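Local coordinates for flagellar hook protein FlgE (Caulobacter crescentus CB15, PDB 5AY6) that builds the flagellar hook, the curved universal joint that probably passes torque from the motor to the filament, represented here by a 32 kDa fragment of the hook protein, at residues 122-126 against 127-131; 266-269 against 270-274. All coordinates share one frame; numbering follows the deposited sequence.

Contact 1: residues 122-126 against 127-131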
loop_
_atom_site.group_PDB
_atom_site.type_symbol
_atom_site.label_atom_id
_atom_site.label_comp_id
_atom_site.label_asym_id
_atom_site.label_seq_id
_atom_site.Cartn_x
_atom_site.Cartn_y
_atom_site.Cartn_z
ATOM N N ASN A 122 28.667 -1.130 -3.621
ATOM C CA ASN A 122 28.426 -0.941 -2.198
ATOM C C ASN A 122 27.085 -0.268 -1.932
ATOM O O ASN A 122 26.770 0.764 -2.529
ATOM C CB ASN A 122 29.562 -0.127 -1.575
ATOM C CG ASN A 122 30.890 -0.860 -1.619
ATOM O OD1 ASN A 122 30.929 -2.093 -1.642
ATOM N ND2 ASN A 122 31.982 -0.108 -1.638
ATOM N N LEU A 123 26.301 -0.858 -1.030
ATOM C CA LEU A 123 25.015 -0.291 -0.633
ATOM C C LEU A 123 25.162 1.144 -0.128
ATOM O O LEU A 123 24.267 1.971 -0.318
ATOM C CB LEU A 123 24.351 -1.150 0.451
ATOM C CG LEU A 123 23.983 -2.595 0.111
ATOM C CD1 LEU A 123 23.250 -3.231 1.283
ATOM C CD2 LEU A 123 23.134 -2.669 -1.151
ATOM N N ALA A 124 26.292 1.435 0.511
ATOM C CA ALA A 124 26.560 2.775 1.026
ATOM C C ALA A 124 26.668 3.803 -0.104
ATOM O O ALA A 124 26.275 4.959 0.056
ATOM C CB ALA A 124 27.831 2.774 1.865
ATOM N N ASP A 125 27.203 3.383 -1.245
ATOM C CA ASP A 125 27.311 4.277 -2.395
ATOM C C ASP A 125 25.947 4.500 -3.046
ATOM O O ASP A 125 25.766 5.433 -3.833
ATOM C CB ASP A 125 28.306 3.722 -3.419
ATOM C CG ASP A 125 29.743 3.804 -2.936
ATOM O OD1 ASP A 125 30.093 4.818 -2.297
ATOM O OD2 ASP A 125 30.519 2.858 -3.193
ATOM N N LEU A 126 24.990 3.640 -2.708
ATOM C CA LEU A 126 23.627 3.769 -3.206
ATOM C C LEU A 126 22.739 4.512 -2.212
ATOM O O LEU A 126 21.586 4.811 -2.511
ATOM C CB LEU A 126 23.029 2.394 -3.510
ATOM C CG LEU A 126 23.769 1.552 -4.552
ATOM C CD1 LEU A 126 23.064 0.217 -4.742
ATOM C CD2 LEU A 126 23.873 2.298 -5.873
ATOM N N GLY A 127 23.277 4.808 -1.032
ATOM C CA GLY A 127 22.533 5.529 -0.012
ATOM C C GLY A 127 21.600 4.645 0.798
ATOM O O GLY A 127 20.854 5.129 1.651
ATOM N N ILE A 128 21.640 3.344 0.527
ATOM C CA ILE A 128 20.809 2.381 1.241
ATOM C C ILE A 128 21.368 2.201 2.648
ATOM O O ILE A 128 20.634 1.926 3.599
ATOM C CB ILE A 128 20.746 1.038 0.484
ATOM C CG1 ILE A 128 19.998 1.226 -0.839
ATOM C CG2 ILE A 128 20.052 -0.037 1.313
ATOM C CD1 ILE A 128 20.435 0.276 -1.930
ATOM N N VAL A 129 22.680 2.374 2.759
ATOM C CA VAL A 129 23.372 2.414 4.039
ATOM C C VAL A 129 24.003 3.797 4.163
ATOM O O VAL A 129 24.416 4.375 3.161
ATOM C CB VAL A 129 24.434 1.292 4.141
ATOM C CG1 VAL A 129 25.504 1.624 5.166
ATOM C CG2 VAL A 129 23.766 -0.034 4.471
ATOM N N ASN A 130 24.051 4.342 5.375
ATOM C CA ASN A 130 24.567 5.692 5.581
ATOM C C ASN A 130 25.776 5.698 6.507
ATOM O O ASN A 130 25.704 5.232 7.643
ATOM C CB ASN A 130 23.461 6.593 6.141
ATOM C CG ASN A 130 23.849 8.060 6.169
ATOM O OD1 ASN A 130 24.921 8.445 5.702
ATOM N ND2 ASN A 130 22.966 8.890 6.712
ATOM N N ALA A 131 26.889 6.229 6.017
ATOM C CA ALA A 131 28.124 6.261 6.790
ATOM C C ALA A 131 28.148 7.446 7.751
ATOM O O ALA A 131 28.859 7.428 8.755
ATOM C CB ALA A 131 29.324 6.312 5.857
HETATM O O HOH W 1 25.043 6.857 2.395
#
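Leu123 and Ile128 meet across a Schellman motif that closes the single helical turn 123-126 in the third-domain region of FlgE. Both signature bonds are present: Ile128 N gives its hydrogen to Leu123 O (3.1 Å), and Gly127 N gives one to Ala124 O (3.2 Å). The second donor stands above the carbonyl plane rather than on a lone pair. Gly127 makes the reversal with a positive phi of 82°. Leu123 O is also gripped by Leu126 N, which arrives from the face of its plane opposite Ile128 N, while Val129 N adds a weak third bond. The apolar contact expected of the motif joins methyl tips, Leu123 CD2 lying 4.1 Å from Ile128 CD1 as the two side chains slant across each other. Ile128 holds CG1 beside its backbone N (chi1 -67°), and the extended second torsion carries CD1 back over the turn, where it rests on Leu126 CB at 3.7 Å. Those two side chains lie alongside, pointing the same way, and both pack on the five-stranded antiparallel sheet. Ile71 of strand 64-73 touches both, Tyr48 backs Leu126, and Ile97 backs Ile128; Leu92 meets Leu123 and Val129. In Val129, CG1 swings opposite the backbone N (chi1 158°), which sets it 4.2 Å from Ala124 CB, while CG2 faces Leu123 CB at a similar range. The backbones of Ala124 and Val129 also meet, through a CA-H...O contact from Ala124 CA to Val129 O (3.4 Å). Water 1 ties the same two residues, donating one hydrogen to Ala124 O and the other to Val129 O, the latter at 2.7 Å.

Contact 2: residues 266-269 against 270-274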
loop_
_atom_site.group_PDB
_atom_site.type_symbol
_atom_site.label_atom_id
_atom_site.label_comp_id
_atom_site.label_asym_id
_atom_site.label_seq_id
_atom_site.Cartn_x
_atom_site.Cartn_y
_atom_site.Cartn_z
ATOM N N PRO A 266 -14.151 -1.909 13.069
ATOM C CA PRO A 266 -14.891 -0.693 12.731
ATOM C C PRO A 266 -16.232 -0.678 13.444
ATOM O O PRO A 266 -17.007 -1.629 13.335
ATOM C CB PRO A 266 -15.063 -0.790 11.205
ATOM C CG PRO A 266 -14.833 -2.234 10.881
ATOM C CD PRO A 266 -13.809 -2.693 11.873
ATOM N N THR A 267 -16.478 0.389 14.194
ATOM C CA THR A 267 -17.660 0.508 15.031
ATOM C C THR A 267 -18.259 1.899 14.823
ATOM O O THR A 267 -17.542 2.887 14.924
ATOM C CB THR A 267 -17.305 0.294 16.524
ATOM O OG1 THR A 267 -16.619 -0.957 16.693
ATOM C CG2 THR A 267 -18.550 0.318 17.394
ATOM N N TRP A 268 -19.554 1.969 14.517
ATOM C CA TRP A 268 -20.239 3.243 14.286
ATOM C C TRP A 268 -20.086 4.188 15.476
ATOM O O TRP A 268 -20.128 3.761 16.627
ATOM C CB TRP A 268 -21.734 3.028 14.019
ATOM C CG TRP A 268 -22.088 2.392 12.707
ATOM C CD1 TRP A 268 -22.836 1.262 12.522
ATOM C CD2 TRP A 268 -21.736 2.857 11.402
ATOM N NE1 TRP A 268 -22.966 0.994 11.181
ATOM C CE2 TRP A 268 -22.301 1.962 10.468
ATOM C CE3 TRP A 268 -20.998 3.947 10.922
ATOM C CZ2 TRP A 268 -22.148 2.113 9.092
ATOM C CZ3 TRP A 268 -20.847 4.098 9.550
ATOM C CH2 TRP A 268 -21.420 3.185 8.654
ATOM N N ALA A 269 -19.914 5.473 15.192
ATOM C CA ALA A 269 -19.830 6.474 16.248
ATOM C C ALA A 269 -21.075 6.413 17.125
ATOM O O ALA A 269 -22.183 6.212 16.628
ATOM C CB ALA A 269 -19.659 7.864 15.656
ATOM N N ASP A 270 -20.882 6.558 18.431
ATOM C CA ASP A 270 -21.989 6.584 19.386
ATOM C C ASP A 270 -23.137 7.508 18.996
ATOM O O ASP A 270 -24.312 7.129 19.071
ATOM C CB ASP A 270 -21.488 7.023 20.755
ATOM C CG ASP A 270 -22.606 7.120 21.781
ATOM O OD1 ASP A 270 -23.449 6.197 21.851
ATOM O OD2 ASP A 270 -22.669 8.144 22.497
ATOM N N ALA A 271 -22.784 8.727 18.602
ATOM C CA ALA A 271 -23.755 9.779 18.291
ATOM C C ALA A 271 -24.737 9.382 17.195
ATOM O O ALA A 271 -25.893 9.804 17.212
ATOM C CB ALA A 271 -23.025 11.056 17.891
ATOM N N LEU A 272 -24.284 8.566 16.248
ATOM C CA LEU A 272 -25.141 8.139 15.149
ATOM C C LEU A 272 -26.258 7.227 15.653
ATOM O O LEU A 272 -27.374 7.261 15.134
ATOM C CB LEU A 272 -24.320 7.429 14.066
ATOM C CG LEU A 272 -23.171 8.244 13.476
ATOM C CD1 LEU A 272 -22.316 7.398 12.545
ATOM C CD2 LEU A 272 -23.700 9.473 12.743
ATOM N N GLY A 273 -25.948 6.417 16.666
ATOM C CA GLY A 273 -26.929 5.553 17.303
ATOM C C GLY A 273 -27.577 4.561 16.356
ATOM O O GLY A 273 -28.776 4.291 16.451
ATOM N N ILE A 274 -26.780 4.015 15.443
ATOM C CA ILE A 274 -27.284 3.123 14.402
ATOM C C ILE A 274 -26.797 1.690 14.585
ATOM O O ILE A 274 -25.842 1.436 15.326
ATOM C CB ILE A 274 -26.878 3.618 13.002
ATOM C CG1 ILE A 274 -25.362 3.815 12.927
ATOM C CG2 ILE A 274 -27.589 4.924 12.673
ATOM C CD1 ILE A 274 -24.871 4.325 11.578
#
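Trp268 turns CG away from its own carbonyl carbon and beside its backbone N (chi1 -70°), while Ile274 sets CG1 between its backbone N and carbonyl carbon (chi1 54°) and then runs out fully extended. Together these torsions lay the isoleucine arm across one face of the indole. Ile274 CD1 sits 3.5 Å from the centroid of the five-membered ring and only 11° off its normal, a CH-pi contact centred over the pyrrole part. CG1 follows closely, 3.6 Å from Trp268 CG, so two successive carbons of the arm rest on the ring. Leu272 approaches differently: its CD1 comes obliquely to Trp268 CE3 at 4.0 Å and also touches Ala269 CB. Arg181 of strand 180-189 touches Trp268, Leu272 and Ile274 alike. With the indole cut back to an alanine here, the Ile274 arm is likely to lose the flat face it lies on, and Leu272 CD1 one of its apolar neighbours. The chain reverses between the tryptophan and its partners by a backbone bond from Leu272 N to Ala269 O (3.2 Å), with the donor lying well out of the carbonyl plane. A weak bond from Gly273 N to Asp270 O follows, and Gly273 then takes a positive phi. The hydroxyl of Ser248 is hydrogen-bonded to both Ala269 O and Ile274 N, pinning the two ends of the reversal. The arrangement is that of two overlapping beta turns, 269-272 and 270-273, flanked by residues joined in an aliphatic-on-indole CH-pi contact, in a loop of the FlaE D2 domain.

How the contacts relate
From the N terminus, the chain first lays down strand 6-12 and then enters the third-domain region, with its five-stranded antiparallel sheet. Contact 1 closes just after strand 120-122, in the loop that leads to helix 137-140, and sets that loop against strands of this sheet. The chain then builds the sheet of 167-230 in the D2 region. Contact 2 closes within the loop between strands 242-245 and 277-291, antiparallel neighbours in the mixed sheet that also holds strand 6-12, and sets that loop against strand 180-189. The contacts are strictly in series, neither nested nor crossing. Their centres lie about 49 Å apart, on opposite sides of the chain's centre.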